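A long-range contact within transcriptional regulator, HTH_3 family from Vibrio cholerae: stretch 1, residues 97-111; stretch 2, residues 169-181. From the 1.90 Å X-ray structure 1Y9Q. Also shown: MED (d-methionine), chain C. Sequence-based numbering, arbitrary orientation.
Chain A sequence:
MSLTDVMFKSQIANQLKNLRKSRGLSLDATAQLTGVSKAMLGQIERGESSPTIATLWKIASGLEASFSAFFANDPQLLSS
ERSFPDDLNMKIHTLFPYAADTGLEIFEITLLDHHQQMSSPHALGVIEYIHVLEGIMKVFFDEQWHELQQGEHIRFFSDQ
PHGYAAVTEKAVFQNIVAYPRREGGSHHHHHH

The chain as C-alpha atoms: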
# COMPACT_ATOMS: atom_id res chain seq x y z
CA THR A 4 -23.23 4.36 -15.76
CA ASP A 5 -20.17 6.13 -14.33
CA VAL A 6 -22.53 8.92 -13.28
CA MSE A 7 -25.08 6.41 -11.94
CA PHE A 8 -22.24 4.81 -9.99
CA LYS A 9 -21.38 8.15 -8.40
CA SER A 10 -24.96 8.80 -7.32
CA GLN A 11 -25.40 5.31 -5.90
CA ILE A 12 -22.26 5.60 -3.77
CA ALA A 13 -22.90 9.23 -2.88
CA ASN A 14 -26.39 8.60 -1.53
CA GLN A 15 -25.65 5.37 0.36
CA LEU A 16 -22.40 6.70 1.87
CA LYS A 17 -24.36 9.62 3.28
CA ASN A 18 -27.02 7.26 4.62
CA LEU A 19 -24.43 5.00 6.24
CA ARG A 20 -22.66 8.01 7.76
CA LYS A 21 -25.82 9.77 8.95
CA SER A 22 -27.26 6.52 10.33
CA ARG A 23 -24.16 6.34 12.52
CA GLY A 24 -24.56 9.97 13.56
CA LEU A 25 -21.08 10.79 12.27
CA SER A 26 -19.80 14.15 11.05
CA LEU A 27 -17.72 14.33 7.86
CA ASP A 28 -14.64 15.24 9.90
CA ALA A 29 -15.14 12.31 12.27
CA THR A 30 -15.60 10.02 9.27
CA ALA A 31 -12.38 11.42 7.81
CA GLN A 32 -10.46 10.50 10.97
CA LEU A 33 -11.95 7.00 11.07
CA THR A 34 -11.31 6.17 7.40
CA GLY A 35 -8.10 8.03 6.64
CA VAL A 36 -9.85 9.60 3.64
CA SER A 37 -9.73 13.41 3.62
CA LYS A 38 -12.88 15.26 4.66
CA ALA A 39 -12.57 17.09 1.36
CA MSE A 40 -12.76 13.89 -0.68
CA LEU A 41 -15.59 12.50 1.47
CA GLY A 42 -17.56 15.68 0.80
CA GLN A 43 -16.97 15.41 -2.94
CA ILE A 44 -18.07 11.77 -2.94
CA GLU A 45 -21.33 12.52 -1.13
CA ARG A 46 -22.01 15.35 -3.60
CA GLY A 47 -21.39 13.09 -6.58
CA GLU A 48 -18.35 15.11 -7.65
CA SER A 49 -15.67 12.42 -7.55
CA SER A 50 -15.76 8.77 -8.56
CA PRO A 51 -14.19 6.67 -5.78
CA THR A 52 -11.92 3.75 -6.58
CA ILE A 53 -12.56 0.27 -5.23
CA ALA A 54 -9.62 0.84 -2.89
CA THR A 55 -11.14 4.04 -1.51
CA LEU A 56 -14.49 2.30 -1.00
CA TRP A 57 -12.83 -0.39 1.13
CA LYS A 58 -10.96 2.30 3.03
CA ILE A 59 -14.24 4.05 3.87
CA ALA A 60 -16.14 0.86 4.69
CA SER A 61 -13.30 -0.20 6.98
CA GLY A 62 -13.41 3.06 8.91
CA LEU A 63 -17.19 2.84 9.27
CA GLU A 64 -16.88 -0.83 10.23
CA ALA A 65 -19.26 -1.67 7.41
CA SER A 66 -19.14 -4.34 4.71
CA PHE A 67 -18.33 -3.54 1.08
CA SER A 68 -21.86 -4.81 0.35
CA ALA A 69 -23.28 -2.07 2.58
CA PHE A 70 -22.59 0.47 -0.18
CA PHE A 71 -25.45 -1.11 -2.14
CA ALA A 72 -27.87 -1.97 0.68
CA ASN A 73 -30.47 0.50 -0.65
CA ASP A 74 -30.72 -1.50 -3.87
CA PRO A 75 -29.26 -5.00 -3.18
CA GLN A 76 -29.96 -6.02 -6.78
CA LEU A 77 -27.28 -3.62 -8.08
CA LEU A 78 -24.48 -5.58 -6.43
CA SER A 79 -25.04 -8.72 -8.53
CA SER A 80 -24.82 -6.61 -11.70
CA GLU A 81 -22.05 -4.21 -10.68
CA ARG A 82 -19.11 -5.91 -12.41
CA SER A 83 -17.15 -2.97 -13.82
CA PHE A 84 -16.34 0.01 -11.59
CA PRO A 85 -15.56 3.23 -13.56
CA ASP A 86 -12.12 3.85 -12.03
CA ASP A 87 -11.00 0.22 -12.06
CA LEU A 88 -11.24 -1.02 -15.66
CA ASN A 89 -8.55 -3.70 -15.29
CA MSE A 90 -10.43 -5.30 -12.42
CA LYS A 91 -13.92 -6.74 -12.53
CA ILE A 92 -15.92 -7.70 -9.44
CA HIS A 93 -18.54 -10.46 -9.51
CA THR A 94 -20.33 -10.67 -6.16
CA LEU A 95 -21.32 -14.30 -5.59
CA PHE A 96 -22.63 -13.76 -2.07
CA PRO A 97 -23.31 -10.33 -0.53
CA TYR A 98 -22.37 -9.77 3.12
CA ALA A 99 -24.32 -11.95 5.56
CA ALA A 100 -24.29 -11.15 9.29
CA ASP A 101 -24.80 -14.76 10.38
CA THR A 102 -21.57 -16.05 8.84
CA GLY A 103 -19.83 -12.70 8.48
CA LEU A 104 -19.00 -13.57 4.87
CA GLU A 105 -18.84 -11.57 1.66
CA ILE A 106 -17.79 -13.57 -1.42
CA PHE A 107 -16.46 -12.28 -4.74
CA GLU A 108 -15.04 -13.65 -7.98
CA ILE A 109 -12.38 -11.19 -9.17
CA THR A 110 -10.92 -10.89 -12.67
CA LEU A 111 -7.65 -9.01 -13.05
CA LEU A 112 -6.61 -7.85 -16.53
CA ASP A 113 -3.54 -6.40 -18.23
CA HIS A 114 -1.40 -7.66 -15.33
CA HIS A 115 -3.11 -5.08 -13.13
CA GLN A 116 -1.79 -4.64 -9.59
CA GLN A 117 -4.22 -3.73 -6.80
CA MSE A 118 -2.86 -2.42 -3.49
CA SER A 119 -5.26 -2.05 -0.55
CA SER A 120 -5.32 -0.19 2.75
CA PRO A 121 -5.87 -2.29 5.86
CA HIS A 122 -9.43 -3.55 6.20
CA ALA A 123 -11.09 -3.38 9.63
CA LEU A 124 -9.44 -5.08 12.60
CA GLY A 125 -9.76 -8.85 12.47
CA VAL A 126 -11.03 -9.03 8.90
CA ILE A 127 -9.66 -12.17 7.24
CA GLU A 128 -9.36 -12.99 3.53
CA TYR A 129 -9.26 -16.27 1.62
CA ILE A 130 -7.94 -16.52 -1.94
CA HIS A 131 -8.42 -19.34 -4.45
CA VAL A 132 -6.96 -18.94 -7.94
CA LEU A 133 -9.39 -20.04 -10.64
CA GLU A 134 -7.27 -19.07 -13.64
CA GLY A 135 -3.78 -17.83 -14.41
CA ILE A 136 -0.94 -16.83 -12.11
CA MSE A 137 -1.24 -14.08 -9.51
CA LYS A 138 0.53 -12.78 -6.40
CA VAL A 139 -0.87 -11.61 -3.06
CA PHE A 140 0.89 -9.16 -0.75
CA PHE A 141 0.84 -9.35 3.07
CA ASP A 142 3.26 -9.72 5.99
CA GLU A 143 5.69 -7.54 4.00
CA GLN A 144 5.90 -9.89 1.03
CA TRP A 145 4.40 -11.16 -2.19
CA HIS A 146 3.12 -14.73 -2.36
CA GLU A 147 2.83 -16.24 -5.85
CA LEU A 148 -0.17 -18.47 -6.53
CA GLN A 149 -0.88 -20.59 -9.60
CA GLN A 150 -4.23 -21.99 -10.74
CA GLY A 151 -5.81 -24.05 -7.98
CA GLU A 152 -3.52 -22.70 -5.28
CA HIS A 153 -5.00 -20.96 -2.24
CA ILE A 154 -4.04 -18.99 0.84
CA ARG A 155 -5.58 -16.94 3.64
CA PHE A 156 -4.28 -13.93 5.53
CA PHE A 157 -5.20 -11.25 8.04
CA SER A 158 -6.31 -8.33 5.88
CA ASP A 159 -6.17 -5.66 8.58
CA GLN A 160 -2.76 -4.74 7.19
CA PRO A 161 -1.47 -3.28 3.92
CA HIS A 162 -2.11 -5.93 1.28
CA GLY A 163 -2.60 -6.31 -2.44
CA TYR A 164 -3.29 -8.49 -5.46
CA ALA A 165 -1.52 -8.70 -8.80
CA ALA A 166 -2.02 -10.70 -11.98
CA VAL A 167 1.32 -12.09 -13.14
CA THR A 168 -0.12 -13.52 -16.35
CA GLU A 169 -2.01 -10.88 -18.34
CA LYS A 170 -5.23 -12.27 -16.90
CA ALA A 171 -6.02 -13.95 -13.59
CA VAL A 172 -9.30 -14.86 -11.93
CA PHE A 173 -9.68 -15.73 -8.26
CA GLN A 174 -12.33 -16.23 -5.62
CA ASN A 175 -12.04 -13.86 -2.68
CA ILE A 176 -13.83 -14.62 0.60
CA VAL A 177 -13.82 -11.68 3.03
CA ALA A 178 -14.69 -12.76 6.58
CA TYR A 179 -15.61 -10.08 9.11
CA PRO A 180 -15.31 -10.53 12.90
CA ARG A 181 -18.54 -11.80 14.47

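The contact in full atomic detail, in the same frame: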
# COMPACT_ATOMS: atom_id res chain seq x y z
N PRO A 97 -23.44 -11.61 -1.23
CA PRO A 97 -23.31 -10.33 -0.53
C PRO A 97 -23.17 -10.59 0.97
O PRO A 97 -23.58 -11.64 1.46
CB PRO A 97 -24.61 -9.62 -0.88
CG PRO A 97 -25.58 -10.74 -0.97
CD PRO A 97 -24.80 -11.77 -1.76
N TYR A 98 -22.58 -9.64 1.68
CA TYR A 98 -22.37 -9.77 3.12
C TYR A 98 -23.57 -10.32 3.89
O TYR A 98 -24.69 -9.85 3.74
CB TYR A 98 -21.98 -8.42 3.74
CG TYR A 98 -21.70 -8.53 5.22
CD1 TYR A 98 -20.57 -9.19 5.67
CD2 TYR A 98 -22.60 -8.02 6.16
CE1 TYR A 98 -20.33 -9.37 7.03
CE2 TYR A 98 -22.36 -8.19 7.53
CZ TYR A 98 -21.23 -8.86 7.95
OH TYR A 98 -20.99 -9.07 9.28
N ALA A 99 -23.30 -11.33 4.72
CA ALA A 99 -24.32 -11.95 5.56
C ALA A 99 -23.84 -11.88 7.01
O ALA A 99 -22.76 -12.36 7.33
CB ALA A 99 -24.53 -13.40 5.15
N ALA A 100 -24.65 -11.29 7.88
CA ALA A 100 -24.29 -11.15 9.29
C ALA A 100 -24.15 -12.47 10.05
O ALA A 100 -23.37 -12.55 11.00
CB ALA A 100 -25.31 -10.25 9.99
N ASP A 101 -24.88 -13.50 9.65
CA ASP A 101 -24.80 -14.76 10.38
C ASP A 101 -23.48 -15.50 10.22
O ASP A 101 -23.03 -16.16 11.16
CB ASP A 101 -25.97 -15.70 10.02
CG ASP A 101 -26.23 -15.80 8.53
OD1 ASP A 101 -25.31 -15.52 7.73
OD2 ASP A 101 -27.36 -16.17 8.16
N THR A 102 -22.85 -15.38 9.06
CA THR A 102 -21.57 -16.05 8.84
C THR A 102 -20.44 -15.03 8.78
O THR A 102 -19.26 -15.39 8.89
CB THR A 102 -21.56 -16.80 7.51
OG1 THR A 102 -21.76 -15.85 6.45
CG2 THR A 102 -22.66 -17.86 7.47
N GLY A 103 -20.81 -13.77 8.59
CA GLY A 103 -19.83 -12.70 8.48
C GLY A 103 -19.10 -12.72 7.14
O GLY A 103 -18.08 -12.06 6.98
N LEU A 104 -19.65 -13.46 6.17
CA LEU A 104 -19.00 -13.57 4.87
C LEU A 104 -19.53 -12.73 3.71
O LEU A 104 -20.73 -12.50 3.57
CB LEU A 104 -18.99 -15.03 4.40
CG LEU A 104 -18.47 -16.11 5.33
CD1 LEU A 104 -18.39 -17.42 4.55
CD2 LEU A 104 -17.10 -15.72 5.91
N GLU A 105 -18.59 -12.34 2.87
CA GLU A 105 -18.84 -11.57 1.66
C GLU A 105 -17.98 -12.32 0.65
O GLU A 105 -16.78 -12.49 0.88
CB GLU A 105 -18.30 -10.16 1.87
CG GLU A 105 -18.86 -9.13 0.97
CD GLU A 105 -18.59 -7.74 1.50
OE1 GLU A 105 -19.55 -6.96 1.58
OE2 GLU A 105 -17.42 -7.42 1.82
N ILE A 106 -18.56 -12.79 -0.45
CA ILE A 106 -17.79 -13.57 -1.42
C ILE A 106 -17.81 -13.02 -2.85
O ILE A 106 -18.87 -12.79 -3.43
CB ILE A 106 -18.27 -15.03 -1.45
CG1 ILE A 106 -18.19 -15.62 -0.04
CG2 ILE A 106 -17.42 -15.86 -2.40
CD1 ILE A 106 -18.77 -17.01 0.09
N PHE A 107 -16.61 -12.83 -3.40
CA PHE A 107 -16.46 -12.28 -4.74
C PHE A 107 -15.62 -13.16 -5.66
O PHE A 107 -14.82 -13.97 -5.21
CB PHE A 107 -15.75 -10.93 -4.68
CG PHE A 107 -16.31 -9.99 -3.67
CD1 PHE A 107 -17.42 -9.20 -3.98
CD2 PHE A 107 -15.72 -9.87 -2.42
CE1 PHE A 107 -17.92 -8.30 -3.04
CE2 PHE A 107 -16.22 -8.98 -1.48
CZ PHE A 107 -17.32 -8.19 -1.79
N GLU A 108 -15.83 -12.96 -6.96
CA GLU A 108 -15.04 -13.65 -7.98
C GLU A 108 -14.41 -12.45 -8.69
O GLU A 108 -15.12 -11.66 -9.30
CB GLU A 108 -15.92 -14.45 -8.94
CG GLU A 108 -15.10 -15.26 -9.93
CD GLU A 108 -15.90 -16.34 -10.62
OE1 GLU A 108 -16.41 -17.25 -9.93
OE2 GLU A 108 -16.03 -16.27 -11.86
N ILE A 109 -13.10 -12.32 -8.59
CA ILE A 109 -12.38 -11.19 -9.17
C ILE A 109 -11.55 -11.53 -10.40
O ILE A 109 -10.80 -12.49 -10.40
CB ILE A 109 -11.40 -10.58 -8.14
CG1 ILE A 109 -12.12 -10.32 -6.81
CG2 ILE A 109 -10.79 -9.30 -8.69
CD1 ILE A 109 -13.37 -9.50 -6.94
N THR A 110 -11.68 -10.70 -11.44
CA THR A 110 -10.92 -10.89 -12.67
C THR A 110 -9.97 -9.72 -12.86
O THR A 110 -10.39 -8.57 -12.98
CB THR A 110 -11.84 -10.98 -13.91
OG1 THR A 110 -12.73 -12.09 -13.77
CG2 THR A 110 -11.01 -11.15 -15.17
N LEU A 111 -8.68 -10.02 -12.87
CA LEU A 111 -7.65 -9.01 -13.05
C LEU A 111 -7.18 -9.07 -14.50
O LEU A 111 -6.95 -10.16 -15.04
CB LEU A 111 -6.47 -9.28 -12.11
CG LEU A 111 -6.74 -9.10 -10.62
CD1 LEU A 111 -5.52 -9.52 -9.82
CD2 LEU A 111 -7.08 -7.65 -10.34
N GLU A 169 -1.19 -12.03 -17.97
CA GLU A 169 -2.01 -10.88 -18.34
C GLU A 169 -3.38 -10.92 -17.66
O GLU A 169 -3.92 -9.88 -17.28
CB GLU A 169 -2.20 -10.80 -19.85
CG GLU A 169 -0.94 -10.42 -20.60
CD GLU A 169 -0.21 -9.24 -19.98
OE1 GLU A 169 -0.86 -8.21 -19.73
OE2 GLU A 169 1.01 -9.35 -19.74
N LYS A 170 -3.93 -12.11 -17.53
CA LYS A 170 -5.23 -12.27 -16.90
C LYS A 170 -5.17 -13.29 -15.78
O LYS A 170 -4.42 -14.26 -15.84
CB LYS A 170 -6.27 -12.71 -17.94
CG LYS A 170 -7.63 -13.05 -17.35
CD LYS A 170 -8.61 -13.50 -18.43
CE LYS A 170 -9.96 -13.85 -17.83
NZ LYS A 170 -10.96 -14.25 -18.86
N ALA A 171 -5.95 -13.05 -14.73
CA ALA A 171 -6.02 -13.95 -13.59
C ALA A 171 -7.39 -13.77 -12.96
O ALA A 171 -7.90 -12.65 -12.88
CB ALA A 171 -4.94 -13.62 -12.59
N VAL A 172 -7.99 -14.88 -12.55
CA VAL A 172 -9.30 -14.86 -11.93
C VAL A 172 -9.17 -15.61 -10.62
O VAL A 172 -8.55 -16.67 -10.56
CB VAL A 172 -10.35 -15.56 -12.81
CG1 VAL A 172 -11.72 -15.50 -12.13
CG2 VAL A 172 -10.41 -14.91 -14.18
N PHE A 173 -9.75 -15.07 -9.55
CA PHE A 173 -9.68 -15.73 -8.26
C PHE A 173 -10.90 -15.46 -7.40
O PHE A 173 -11.56 -14.43 -7.54
CB PHE A 173 -8.41 -15.29 -7.51
CG PHE A 173 -8.37 -13.82 -7.14
CD1 PHE A 173 -8.70 -13.40 -5.86
CD2 PHE A 173 -7.96 -12.87 -8.08
CE1 PHE A 173 -8.62 -12.05 -5.51
CE2 PHE A 173 -7.88 -11.52 -7.74
CZ PHE A 173 -8.22 -11.11 -6.45
N GLN A 174 -11.21 -16.41 -6.52
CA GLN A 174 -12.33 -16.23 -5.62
C GLN A 174 -11.76 -15.56 -4.38
O GLN A 174 -10.69 -15.92 -3.90
CB GLN A 174 -12.94 -17.58 -5.20
CG GLN A 174 -14.11 -17.39 -4.24
CD GLN A 174 -14.55 -18.67 -3.57
OE1 GLN A 174 -13.80 -19.27 -2.80
NE2 GLN A 174 -15.77 -19.10 -3.87
N ASN A 175 -12.49 -14.57 -3.87
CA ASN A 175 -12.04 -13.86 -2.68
C ASN A 175 -13.15 -13.91 -1.63
O ASN A 175 -14.24 -13.39 -1.85
CB ASN A 175 -11.69 -12.41 -3.04
CG ASN A 175 -11.17 -11.61 -1.84
OD1 ASN A 175 -10.46 -12.13 -0.98
ND2 ASN A 175 -11.50 -10.33 -1.82
N ILE A 176 -12.87 -14.55 -0.50
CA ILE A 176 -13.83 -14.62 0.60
C ILE A 176 -13.34 -13.62 1.64
O ILE A 176 -12.20 -13.70 2.10
CB ILE A 176 -13.85 -16.02 1.25
CG1 ILE A 176 -14.40 -17.05 0.27
CG2 ILE A 176 -14.68 -15.98 2.53
CD1 ILE A 176 -14.24 -18.48 0.76
N VAL A 177 -14.20 -12.66 2.01
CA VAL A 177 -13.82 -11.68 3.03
C VAL A 177 -14.67 -11.98 4.27
O VAL A 177 -15.89 -11.85 4.24
CB VAL A 177 -14.10 -10.24 2.54
CG1 VAL A 177 -13.70 -9.24 3.61
CG2 VAL A 177 -13.33 -9.97 1.26
N ALA A 178 -14.00 -12.40 5.34
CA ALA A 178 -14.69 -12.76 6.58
C ALA A 178 -14.51 -11.70 7.66
O ALA A 178 -13.38 -11.41 8.09
CB ALA A 178 -14.19 -14.11 7.07
N TYR A 179 -15.62 -11.13 8.09
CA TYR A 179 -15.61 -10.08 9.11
C TYR A 179 -15.82 -10.65 10.51
O TYR A 179 -16.57 -11.60 10.69
CB TYR A 179 -16.71 -9.07 8.81
CG TYR A 179 -16.57 -8.37 7.48
CD1 TYR A 179 -16.06 -7.09 7.40
CD2 TYR A 179 -16.99 -8.99 6.30
CE1 TYR A 179 -15.96 -6.42 6.19
CE2 TYR A 179 -16.91 -8.33 5.06
CZ TYR A 179 -16.39 -7.04 5.03
OH TYR A 179 -16.32 -6.35 3.84
N PRO A 180 -15.17 -10.06 11.52
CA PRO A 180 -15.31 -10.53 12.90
C PRO A 180 -16.78 -10.59 13.32
O PRO A 180 -17.55 -9.69 13.00
CB PRO A 180 -14.53 -9.49 13.70
CG PRO A 180 -13.48 -9.04 12.75
CD PRO A 180 -14.24 -8.92 11.44
N ARG A 181 -17.16 -11.66 14.02
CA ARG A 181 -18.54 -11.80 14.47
C ARG A 181 -18.65 -11.53 15.96
O ARG A 181 -19.26 -10.53 16.36
CB ARG A 181 -19.07 -13.20 14.16
CG ARG A 181 -19.69 -13.33 12.78
CD ARG A 181 -20.39 -14.67 12.59
NE ARG A 181 -19.45 -15.79 12.55
CZ ARG A 181 -19.82 -17.07 12.45
NH1 ARG A 181 -21.10 -17.39 12.38
NH2 ARG A 181 -18.90 -18.02 12.40
N MED C . -10.63 -7.36 -0.40
CA MED C . -10.84 -6.48 -1.58
C MED C . -9.72 -5.44 -1.68
O MED C . -8.78 -5.37 -0.87
CB MED C . -10.91 -7.35 -2.85
CG MED C . -11.14 -6.71 -4.20
SD MED C . -12.83 -6.05 -4.16
CE MED C . -13.80 -7.48 -4.01
OXT MED C . -9.73 -4.62 -2.60
O HOH W 1 -19.69 -10.60 11.09

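Strands 104-111 and 171-178 lie side by side and run antiparallel, with their axes 4.6 Å apart at closest approach. Hydrogen-bonded pairs alternate with non-hydrogen-bonded pairs. Glu105 with Val177, Phe107 with Asn175, Ile109 with Phe173 and Leu111 with Ala171 each bond in both directions. Phe107 N to Asn175 O is 2.9 Å, and Asn175 N to Phe107 O is 2.8 Å. The ladder extends past the strands, where Tyr179 N donates to Gly103 O at 2.9 Å. Gly103 has positive phi, which favours glycine; a CB there would clash with Tyr179 O.

The alternation sorts the side chains onto two faces. One carries Leu104, Ile106, Ile176 and Ala178. Leu104 CD2 lies 3.5 Å from Ala178 CB, an apolar contact. The other face is buried. There Ile109 CB sits over the Phe173 ring, 3.9 Å from its centroid, while Leu111 CD1 meets the ring edge, 3.7 Å from Phe173 CE2. On this face d-methionine places its CE over the Phe107 ring, 3.5 Å from Phe107 CD2.

Tyr179 closes one end. Its OH donates to the carboxylate of Glu105, with OH to OE2 at 2.5 Å. The edge of Tyr98 points toward its ring face. Nearby, Arg181 NH1 donates to Asp101 O at 2.6 Å, tying the loop before strand 104-111 to the end of stretch 2.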